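Local coordinates for protein ectonucleotide pyrophosphatase/phosphodiesterase family member 5 (Mus musculus, PDB 5VEO) that probably hydrolyses phosphodiester bonds of nucleotide substrates as a zinc-dependent ectoenzyme, captured in an inactive form with adenosine monophosphate bound, at residues 63-76 with 100-112. The protein carries 1 engineered substitution. Numbering follows the deposited sequence.
Sequences YTLVTGLFAENHGI and SKFWEEATPIWIT. With NAG (2-acetamido-2-deoxy-beta-D-glucopyranose), chain H.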
ATOM      1  N   TYR A  63       2.306  -3.971   3.371  1.00  7.93           N
ATOM      2  CA  TYR A  63       2.647  -5.212   4.065  1.00  9.15           C
ATOM      3  C   TYR A  63       2.215  -6.432   3.248  1.00  8.11           C
ATOM      4  O   TYR A  63       2.907  -7.461   3.261  1.00  9.32           O
ATOM      5  CB  TYR A  63       2.049  -5.240   5.466  1.00  8.77           C
ATOM      6  CG  TYR A  63       2.858  -6.066   6.489  1.00  8.53           C
ATOM      7  CD1 TYR A  63       4.249  -6.009   6.524  1.00 10.32           C
ATOM      8  CD2 TYR A  63       2.215  -6.845   7.445  1.00 10.05           C
ATOM      9  CE1 TYR A  63       4.972  -6.722   7.463  1.00 11.21           C
ATOM     10  CE2 TYR A  63       2.942  -7.567   8.396  1.00 11.31           C
ATOM     11  CZ  TYR A  63       4.321  -7.500   8.387  1.00 11.66           C
ATOM     12  OH  TYR A  63       5.089  -8.179   9.325  1.00 14.82           O
ATOM     13  N   THR A  64       1.116  -6.323   2.492  1.00  9.49           N
ATOM     14  CA  THR A  64       0.763  -7.388   1.558  1.00  9.49           C
ATOM     15  C   THR A  64       1.873  -7.620   0.535  1.00  9.43           C
ATOM     16  O   THR A  64       2.176  -8.766   0.187  1.00 10.94           O
ATOM     17  CB  THR A  64      -0.563  -7.058   0.865  1.00 10.17           C
ATOM     18  OG1 THR A  64      -1.621  -7.246   1.807  1.00  9.92           O
ATOM     19  CG2 THR A  64      -0.814  -7.961  -0.353  1.00  9.98           C
ATOM     20  N   LEU A  65       2.493  -6.557   0.041  1.00  9.55           N
ATOM     21  CA  LEU A  65       3.512  -6.735  -0.982  1.00  9.15           C
ATOM     22  C   LEU A  65       4.688  -7.546  -0.467  1.00 10.52           C
ATOM     23  O   LEU A  65       5.340  -8.238  -1.251  1.00 12.87           O
ATOM     24  CB  LEU A  65       3.992  -5.379  -1.490  1.00  9.64           C
ATOM     25  CG  LEU A  65       2.977  -4.547  -2.289  1.00  9.59           C
ATOM     26  CD1 LEU A  65       3.622  -3.275  -2.826  1.00 12.40           C
ATOM     27  CD2 LEU A  65       2.333  -5.331  -3.419  1.00 12.29           C
ATOM     28  N   VAL A  66       4.977  -7.475   0.833  1.00 10.28           N
ATOM     29  CA  VAL A  66       6.158  -8.137   1.390  1.00 10.35           C
ATOM     30  C   VAL A  66       5.803  -9.383   2.203  1.00 10.35           C
ATOM     31  O   VAL A  66       6.706 -10.015   2.782  1.00 12.91           O
ATOM     32  CB  VAL A  66       7.027  -7.164   2.209  1.00 11.14           C
ATOM     33  CG1 VAL A  66       7.515  -6.033   1.319  1.00 12.98           C
ATOM     34  CG2 VAL A  66       6.296  -6.602   3.449  1.00 11.35           C
ATOM     35  N   THR A  67       4.530  -9.808   2.186  1.00 10.60           N
ATOM     36  CA  THR A  67       4.083 -11.047   2.828  1.00 12.89           C
ATOM     37  C   THR A  67       3.256 -11.956   1.931  1.00 12.26           C
ATOM     38  O   THR A  67       3.174 -13.158   2.218  1.00 14.95           O
ATOM     39  CB  THR A  67       3.237 -10.766   4.082  1.00 12.18           C
ATOM     40  OG1 THR A  67       2.016 -10.114   3.714  1.00 11.69           O
ATOM     41  CG2 THR A  67       3.990  -9.922   5.103  1.00 13.85           C
ATOM     42  N   GLY A  68       2.625 -11.431   0.881  1.00 11.49           N
ATOM     43  CA  GLY A  68       1.738 -12.217   0.049  1.00 13.46           C
ATOM     44  C   GLY A  68       0.419 -12.549   0.697  1.00 12.23           C
ATOM     45  O   GLY A  68      -0.310 -13.404   0.178  1.00 15.80           O
ATOM     46  N   LEU A  69       0.086 -11.881   1.803  1.00 11.51           N
ATOM     47  CA  LEU A  69      -1.089 -12.193   2.600  1.00 11.84           C
ATOM     48  C   LEU A  69      -2.152 -11.109   2.498  1.00 12.28           C
ATOM     49  O   LEU A  69      -1.854  -9.925   2.355  1.00 12.37           O
ATOM     50  CB  LEU A  69      -0.716 -12.354   4.067  1.00 14.64           C
ATOM     51  CG  LEU A  69       0.142 -13.586   4.408  1.00 12.71           C
ATOM     52  CD1 LEU A  69       0.703 -13.448   5.813  1.00 16.74           C
ATOM     53  CD2 LEU A  69      -0.679 -14.835   4.266  1.00 16.34           C
ATOM     54  N   PHE A  70      -3.404 -11.532   2.615  1.00 12.04           N
ATOM     55  CA  PHE A  70      -4.498 -10.602   2.842  1.00 11.43           C
ATOM     56  C   PHE A  70      -4.393  -9.993   4.233  1.00  9.68           C
ATOM     57  O   PHE A  70      -3.708 -10.523   5.124  1.00 12.14           O
ATOM     58  CB  PHE A  70      -5.837 -11.313   2.686  1.00 14.97           C
ATOM     59  CG  PHE A  70      -6.121 -11.738   1.290  1.00 17.89           C
ATOM     60  CD1 PHE A  70      -6.301 -10.794   0.300  1.00 19.68           C
ATOM     61  CD2 PHE A  70      -6.204 -13.078   0.960  1.00 23.50           C
ATOM     62  CE1 PHE A  70      -6.576 -11.176  -1.002  1.00 26.39           C
ATOM     63  CE2 PHE A  70      -6.483 -13.470  -0.342  1.00 25.13           C
ATOM     64  CZ  PHE A  70      -6.654 -12.520  -1.322  1.00 24.45           C
ATOM     65  N   ALA A  71      -5.069  -8.850   4.413  1.00 10.69           N
ATOM     66  CA  ALA A  71      -4.921  -8.084   5.650  1.00 11.48           C
ATOM     67  C   ALA A  71      -5.425  -8.839   6.878  1.00 12.31           C
ATOM     68  O   ALA A  71      -4.857  -8.685   7.967  1.00 12.41           O
ATOM     69  CB  ALA A  71      -5.632  -6.731   5.534  1.00 11.22           C
ATOM     70  N   GLU A  72      -6.481  -9.648   6.751  1.00 12.29           N
ATOM     71  CA  GLU A  72      -6.938 -10.369   7.930  1.00 13.77           C
ATOM     72  C   GLU A  72      -5.886 -11.351   8.432  1.00 14.49           C
ATOM     73  O   GLU A  72      -5.909 -11.704   9.616  1.00 15.60           O
ATOM     74  CB  GLU A  72      -8.264 -11.096   7.653  1.00 15.22           C
ATOM     75  CG  GLU A  72      -8.152 -12.306   6.719  1.00 16.11           C
ATOM     76  CD  GLU A  72      -9.499 -12.902   6.332  1.00 18.39           C
ATOM     77  OE1 GLU A  72      -9.505 -13.859   5.525  1.00 23.03           O
ATOM     78  OE2 GLU A  72     -10.544 -12.430   6.824  1.00 19.59           O
ATOM     79  N   ASN A  73      -4.970 -11.787   7.562  1.00 14.04           N
ATOM     80  CA  ASN A  73      -3.896 -12.699   7.924  1.00 14.17           C
ATOM     81  C   ASN A  73      -2.639 -11.977   8.390  1.00 15.99           C
ATOM     82  O   ASN A  73      -2.039 -12.398   9.381  1.00 18.62           O
ATOM     83  CB  ASN A  73      -3.563 -13.606   6.746  1.00 17.77           C
ATOM     84  CG  ASN A  73      -4.776 -14.361   6.251  1.00 22.39           C
ATOM     85  OD1 ASN A  73      -5.242 -14.150   5.142  1.00 30.04           O
ATOM     86  ND2 ASN A  73      -5.320 -15.208   7.098  1.00 24.03           N
ATOM     87  N   HIS A  74      -2.193 -10.909   7.716  1.00 12.89           N
ATOM     88  CA  HIS A  74      -0.956 -10.305   8.206  1.00 10.73           C
ATOM     89  C   HIS A  74      -1.180  -9.307   9.335  1.00 10.95           C
ATOM     90  O   HIS A  74      -0.211  -8.944  10.004  1.00 14.10           O
ATOM     91  CB  HIS A  74      -0.134  -9.692   7.067  1.00 12.32           C
ATOM     92  CG  HIS A  74      -0.779  -8.561   6.333  1.00 11.72           C
ATOM     93  ND1 HIS A  74      -1.303  -7.446   6.958  1.00 11.38           N
ATOM     94  CD2 HIS A  74      -0.898  -8.337   5.003  1.00 11.43           C
ATOM     95  CE1 HIS A  74      -1.733  -6.596   6.043  1.00 10.91           C
ATOM     96  NE2 HIS A  74      -1.507  -7.118   4.848  1.00  9.14           N
ATOM     97  N   GLY A  75      -2.424  -8.891   9.593  1.00 12.20           N
ATOM     98  CA  GLY A  75      -2.781  -8.150  10.787  1.00 13.58           C
ATOM     99  C   GLY A  75      -2.636  -6.645  10.711  1.00 11.72           C
ATOM    100  O   GLY A  75      -3.046  -5.954  11.654  1.00 11.18           O
ATOM    101  N   ILE A  76      -2.088  -6.109   9.624  1.00 11.31           N
ATOM    102  CA  ILE A  76      -2.028  -4.651   9.431  1.00  8.44           C
ATOM    103  C   ILE A  76      -3.274  -4.303   8.625  1.00  9.37           C
ATOM    104  O   ILE A  76      -3.266  -4.212   7.393  1.00 11.00           O
ATOM    105  CB  ILE A  76      -0.728  -4.206   8.749  1.00 12.21           C
ATOM    106  CG1 ILE A  76       0.509  -4.598   9.573  1.00 13.48           C
ATOM    107  CG2 ILE A  76      -0.741  -2.702   8.511  1.00 12.63           C
ATOM    108  CD1 ILE A  76       0.663  -3.856  10.886  1.00 16.09           C
ATOM    109  N   SER A 100       5.960  -3.585  17.898  1.00 17.51           N
ATOM    110  CA  SER A 100       6.245  -4.782  17.116  1.00 17.45           C
ATOM    111  C   SER A 100       5.063  -5.738  17.037  1.00 18.91           C
ATOM    112  O   SER A 100       4.898  -6.439  16.030  1.00 18.80           O
ATOM    113  CB  SER A 100       7.450  -5.494  17.730  1.00 21.70           C
ATOM    114  OG  SER A 100       8.563  -4.620  17.802  1.00 23.45           O
ATOM    115  N   LYS A 101       4.251  -5.810  18.090  1.00 19.44           N
ATOM    116  CA  LYS A 101       3.160  -6.778  18.111  1.00 19.94           C
ATOM    117  C   LYS A 101       2.123  -6.516  17.023  1.00 19.83           C
ATOM    118  O   LYS A 101       1.400  -7.444  16.631  1.00 20.45           O
ATOM    119  CB  LYS A 101       2.504  -6.783  19.485  1.00 24.20           C
ATOM    120  CG  LYS A 101       3.386  -7.416  20.570  1.00 30.56           C
ATOM    121  CD  LYS A 101       2.633  -8.519  21.313  1.00 43.32           C
ATOM    122  CE  LYS A 101       3.556  -9.506  22.048  1.00 51.03           C
ATOM    123  NZ  LYS A 101       3.443 -10.890  21.475  1.00 52.36           N
ATOM    124  N   PHE A 102       2.025  -5.290  16.514  1.00 16.40           N
ATOM    125  CA  PHE A 102       1.097  -5.053  15.414  1.00 13.45           C
ATOM    126  C   PHE A 102       1.543  -5.704  14.116  1.00 14.46           C
ATOM    127  O   PHE A 102       0.715  -5.871  13.223  1.00 17.00           O
ATOM    128  CB  PHE A 102       0.882  -3.554  15.209  1.00 13.55           C
ATOM    129  CG  PHE A 102      -0.177  -3.001  16.101  1.00 14.28           C
ATOM    130  CD1 PHE A 102      -1.516  -3.194  15.799  1.00 16.36           C
ATOM    131  CD2 PHE A 102       0.154  -2.345  17.264  1.00 16.98           C
ATOM    132  CE1 PHE A 102      -2.508  -2.706  16.632  1.00 17.20           C
ATOM    133  CE2 PHE A 102      -0.829  -1.868  18.112  1.00 18.53           C
ATOM    134  CZ  PHE A 102      -2.157  -2.054  17.804  1.00 19.08           C
ATOM    135  N   TRP A 103       2.820  -6.062  13.998  1.00 14.66           N
ATOM    136  CA  TRP A 103       3.424  -6.586  12.777  1.00 14.86           C
ATOM    137  C   TRP A 103       3.659  -8.091  12.802  1.00 18.70           C
ATOM    138  O   TRP A 103       3.892  -8.693  11.746  1.00 16.31           O
ATOM    139  CB  TRP A 103       4.772  -5.881  12.545  1.00 13.85           C
ATOM    140  CG  TRP A 103       4.618  -4.406  12.390  1.00 12.05           C
ATOM    141  CD1 TRP A 103       4.553  -3.470  13.385  1.00 15.16           C
ATOM    142  CD2 TRP A 103       4.476  -3.698  11.161  1.00 14.45           C
ATOM    143  NE1 TRP A 103       4.384  -2.212  12.843  1.00 14.22           N
ATOM    144  CE2 TRP A 103       4.323  -2.331  11.476  1.00 13.23           C
ATOM    145  CE3 TRP A 103       4.452  -4.088   9.822  1.00 14.51           C
ATOM    146  CZ2 TRP A 103       4.180  -1.360  10.497  1.00 11.81           C
ATOM    147  CZ3 TRP A 103       4.297  -3.126   8.854  1.00 14.12           C
ATOM    148  CH2 TRP A 103       4.161  -1.781   9.190  1.00 13.09           C
ATOM    149  N   GLU A 104       3.643  -8.708  13.973  1.00 17.02           N
ATOM    150  CA  GLU A 104       4.220 -10.031  14.128  1.00 19.19           C
ATOM    151  C   GLU A 104       3.240 -11.172  13.843  1.00 17.02           C
ATOM    152  O   GLU A 104       3.586 -12.339  14.065  1.00 19.63           O
ATOM    153  CB  GLU A 104       4.828 -10.132  15.527  1.00 18.81           C
ATOM    154  CG  GLU A 104       6.114  -9.318  15.575  1.00 21.32           C
ATOM    155  CD  GLU A 104       6.746  -9.207  16.937  1.00 24.15           C
ATOM    156  OE1 GLU A 104       6.040  -9.308  17.971  1.00 27.07           O
ATOM    157  OE2 GLU A 104       7.974  -9.016  16.962  1.00 24.38           O
ATOM    158  N   GLU A 105       2.050 -10.887  13.308  1.00 17.26           N
ATOM    159  CA  GLU A 105       1.226 -11.977  12.795  1.00 16.73           C
ATOM    160  C   GLU A 105       1.735 -12.496  11.459  1.00 18.83           C
ATOM    161  O   GLU A 105       1.246 -13.527  10.982  1.00 21.15           O
ATOM    162  CB  GLU A 105      -0.239 -11.530  12.702  1.00 16.27           C
ATOM    163  CG  GLU A 105      -0.721 -11.083  14.066  1.00 19.38           C
ATOM    164  CD  GLU A 105      -2.140 -10.588  14.133  1.00 23.18           C
ATOM    165  OE1 GLU A 105      -2.573 -10.279  15.265  1.00 27.45           O
ATOM    166  OE2 GLU A 105      -2.826 -10.517  13.102  1.00 20.06           O
ATOM    167  N   ALA A 106       2.715 -11.823  10.862  1.00 16.74           N
ATOM    168  CA  ALA A 106       3.338 -12.262   9.624  1.00 15.78           C
ATOM    169  C   ALA A 106       4.829 -11.982   9.716  1.00 15.29           C
ATOM    170  O   ALA A 106       5.316 -11.413  10.701  1.00 17.89           O
ATOM    171  CB  ALA A 106       2.731 -11.562   8.404  1.00 16.13           C
ATOM    172  N   THR A 107       5.547 -12.383   8.673  1.00 14.51           N
ATOM    173  CA  THR A 107       6.989 -12.170   8.566  1.00 17.42           C
ATOM    174  C   THR A 107       7.294 -11.550   7.209  1.00 15.74           C
ATOM    175  O   THR A 107       7.099 -12.221   6.175  1.00 15.51           O
ATOM    176  CB  THR A 107       7.741 -13.486   8.737  1.00 16.65           C
ATOM    177  OG1 THR A 107       7.505 -13.991  10.055  1.00 20.33           O
ATOM    178  CG2 THR A 107       9.239 -13.284   8.522  1.00 20.12           C
ATOM    179  N   PRO A 108       7.779 -10.307   7.152  1.00 13.30           N
ATOM    180  CA  PRO A 108       8.071  -9.693   5.850  1.00 13.97           C
ATOM    181  C   PRO A 108       9.279 -10.330   5.186  1.00 13.28           C
ATOM    182  O   PRO A 108      10.170 -10.893   5.834  1.00 14.64           O
ATOM    183  CB  PRO A 108       8.336  -8.225   6.198  1.00 14.06           C
ATOM    184  CG  PRO A 108       8.862  -8.285   7.614  1.00 14.61           C
ATOM    185  CD  PRO A 108       8.077  -9.388   8.266  1.00 14.27           C
ATOM    186  N   ILE A 109       9.311 -10.194   3.858  1.00 11.90           N
ATOM    187  CA  ILE A 109      10.272 -10.923   3.045  1.00 13.30           C
ATOM    188  C   ILE A 109      11.725 -10.566   3.381  1.00 14.05           C
ATOM    189  O   ILE A 109      12.622 -11.385   3.175  1.00 15.01           O
ATOM    190  CB  ILE A 109       9.957 -10.701   1.556  1.00 12.95           C
ATOM    191  CG1 ILE A 109      10.750 -11.712   0.728  1.00 12.95           C
ATOM    192  CG2 ILE A 109      10.241  -9.263   1.132  1.00 14.42           C
ATOM    193  CD1 ILE A 109      10.426 -11.676  -0.742  1.00 15.52           C
ATOM    194  N   TRP A 110      12.005  -9.366   3.880  1.00 12.44           N
ATOM    195  CA  TRP A 110      13.410  -9.076   4.178  1.00 12.58           C
ATOM    196  C   TRP A 110      13.961  -9.987   5.278  1.00 14.61           C
ATOM    197  O   TRP A 110      15.151 -10.343   5.252  1.00 16.56           O
ATOM    198  CB  TRP A 110      13.606  -7.600   4.532  1.00 14.05           C
ATOM    199  CG  TRP A 110      12.749  -6.990   5.577  1.00 13.29           C
ATOM    200  CD1 TRP A 110      12.950  -7.022   6.929  1.00 15.32           C
ATOM    201  CD2 TRP A 110      11.591  -6.169   5.367  1.00 11.84           C
ATOM    202  NE1 TRP A 110      11.984  -6.291   7.576  1.00 14.03           N
ATOM    203  CE2 TRP A 110      11.125  -5.769   6.642  1.00 11.83           C
ATOM    204  CE3 TRP A 110      10.894  -5.752   4.237  1.00 13.24           C
ATOM    205  CZ2 TRP A 110      10.015  -4.953   6.803  1.00 12.79           C
ATOM    206  CZ3 TRP A 110       9.777  -4.955   4.406  1.00 13.14           C
ATOM    207  CH2 TRP A 110       9.348  -4.565   5.664  1.00 13.43           C
ATOM    208  N   ILE A 111      13.116 -10.406   6.219  1.00 15.91           N
ATOM    209  CA  ILE A 111      13.572 -11.330   7.257  1.00 15.99           C
ATOM    210  C   ILE A 111      13.864 -12.696   6.654  1.00 16.97           C
ATOM    211  O   ILE A 111      14.904 -13.300   6.932  1.00 19.83           O
ATOM    212  CB  ILE A 111      12.538 -11.418   8.392  1.00 17.46           C
ATOM    213  CG1 ILE A 111      12.454 -10.056   9.071  1.00 19.10           C
ATOM    214  CG2 ILE A 111      12.890 -12.524   9.401  1.00 18.83           C
ATOM    215  CD1 ILE A 111      11.495 -10.003  10.230  1.00 22.08           C
ATOM    216  N   THR A 112      12.963 -13.192   5.801  1.00 18.03           N
ATOM    217  CA  THR A 112      13.182 -14.471   5.130  1.00 17.81           C
ATOM    218  C   THR A 112      14.446 -14.434   4.280  1.00 20.52           C
ATOM    219  O   THR A 112      15.257 -15.370   4.309  1.00 20.88           O
ATOM    220  CB  THR A 112      11.954 -14.812   4.284  1.00 20.34           C
ATOM    221  OG1 THR A 112      10.811 -14.899   5.144  1.00 19.99           O
ATOM    222  CG2 THR A 112      12.120 -16.121   3.535  1.00 20.64           C
TER
HETATM  223  C1  NAG H 510      -4.340 -16.872   3.011  1.00 26.32           C
HETATM  224  C2  NAG H 510      -5.572 -17.735   3.174  1.00 28.53           C
HETATM  225  C3  NAG H 510      -5.692 -18.193   4.618  1.00 31.45           C
HETATM  226  C4  NAG H 510      -4.396 -18.826   5.105  1.00 33.37           C
HETATM  227  C5  NAG H 510      -3.192 -17.942   4.788  1.00 31.08           C
HETATM  228  C6  NAG H 510      -1.872 -18.624   5.062  1.00 33.41           C
HETATM  229  C7  NAG H 510      -7.530 -17.407   1.734  1.00 30.11           C
HETATM  230  C8  NAG H 510      -8.769 -16.598   1.498  1.00 33.03           C
HETATM  231  N2  NAG H 510      -6.779 -17.033   2.772  1.00 29.42           N
HETATM  232  O3  NAG H 510      -6.756 -19.129   4.704  1.00 34.83           O
HETATM  233  O4  NAG H 510      -4.470 -19.014   6.512  1.00 43.19           O
HETATM  234  O5  NAG H 510      -3.193 -17.609   3.396  1.00 26.58           O
HETATM  235  O6  NAG H 510      -1.852 -19.935   4.514  1.00 35.46           O
HETATM  236  O7  NAG H 510      -7.230 -18.361   1.023  1.00 32.21           O
HETATM  237  O   HOH W   1       0.635  -8.447  12.529  1.00 17.62           O
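Tyr63 is the largest bump of segment 63-76, and segment 100-112 wraps a hollow around it from Trp103 to Pro108. The edge of the Trp103 six-membered ring meets one face of the phenol in a T-shaped stack, planes at 89° and centroids 4.9 Å apart, while Thr67 CG2 covers the opposite face. With CG anti to the backbone N (chi1 -151°), the ring reaches across the gap and its hydroxyl donates to Trp103 O, OH to O 2.7 Å. Tyrosine thus suits a place that needs both a flat apolar body and a polar end. A leucine here would probably leave Trp103 O without this donor and the indole edge without a face to rest against.

Ile76 fills the next hollow: its CD1 sits over the face of the same indole, 3.9 Å from the six-membered-ring centroid, a CH-pi contact. Trp103 is thereby engaged by face and edge at once, while its NE1 bonds to Ile97 O. Ala106 is a small knob whose single methyl suits the place where Leu69 CD1, Thr67 CG2 and His74 CB converge on it, the last 3.7 Å from Ala106 CB. Near the other end, Val66 wedges its two methyls against Trp110 CZ3, and CG2 also touches Pro108 CB. Beside these contacts, Ile109 N gives Val66 O a weak hydrogen bond (2.8 Å, 127°).

A water joins the backbones, donating to His74 O and Phe102 O and accepting from Glu105 N. Glu105 extends past Gly75; its OE2 is hydrogen-bonded to Asn296 ND2 and lies 3.3 Å from Gly75 CA without bonding to it. The end of helix 58-67 and the turn through 71-76 thus pack on the loop leading into helix 109-115, and Val66 and Ile109 carry this onto Phe170 of the central mixed sheet, as in the alkaline phosphatase-like alpha/beta fold.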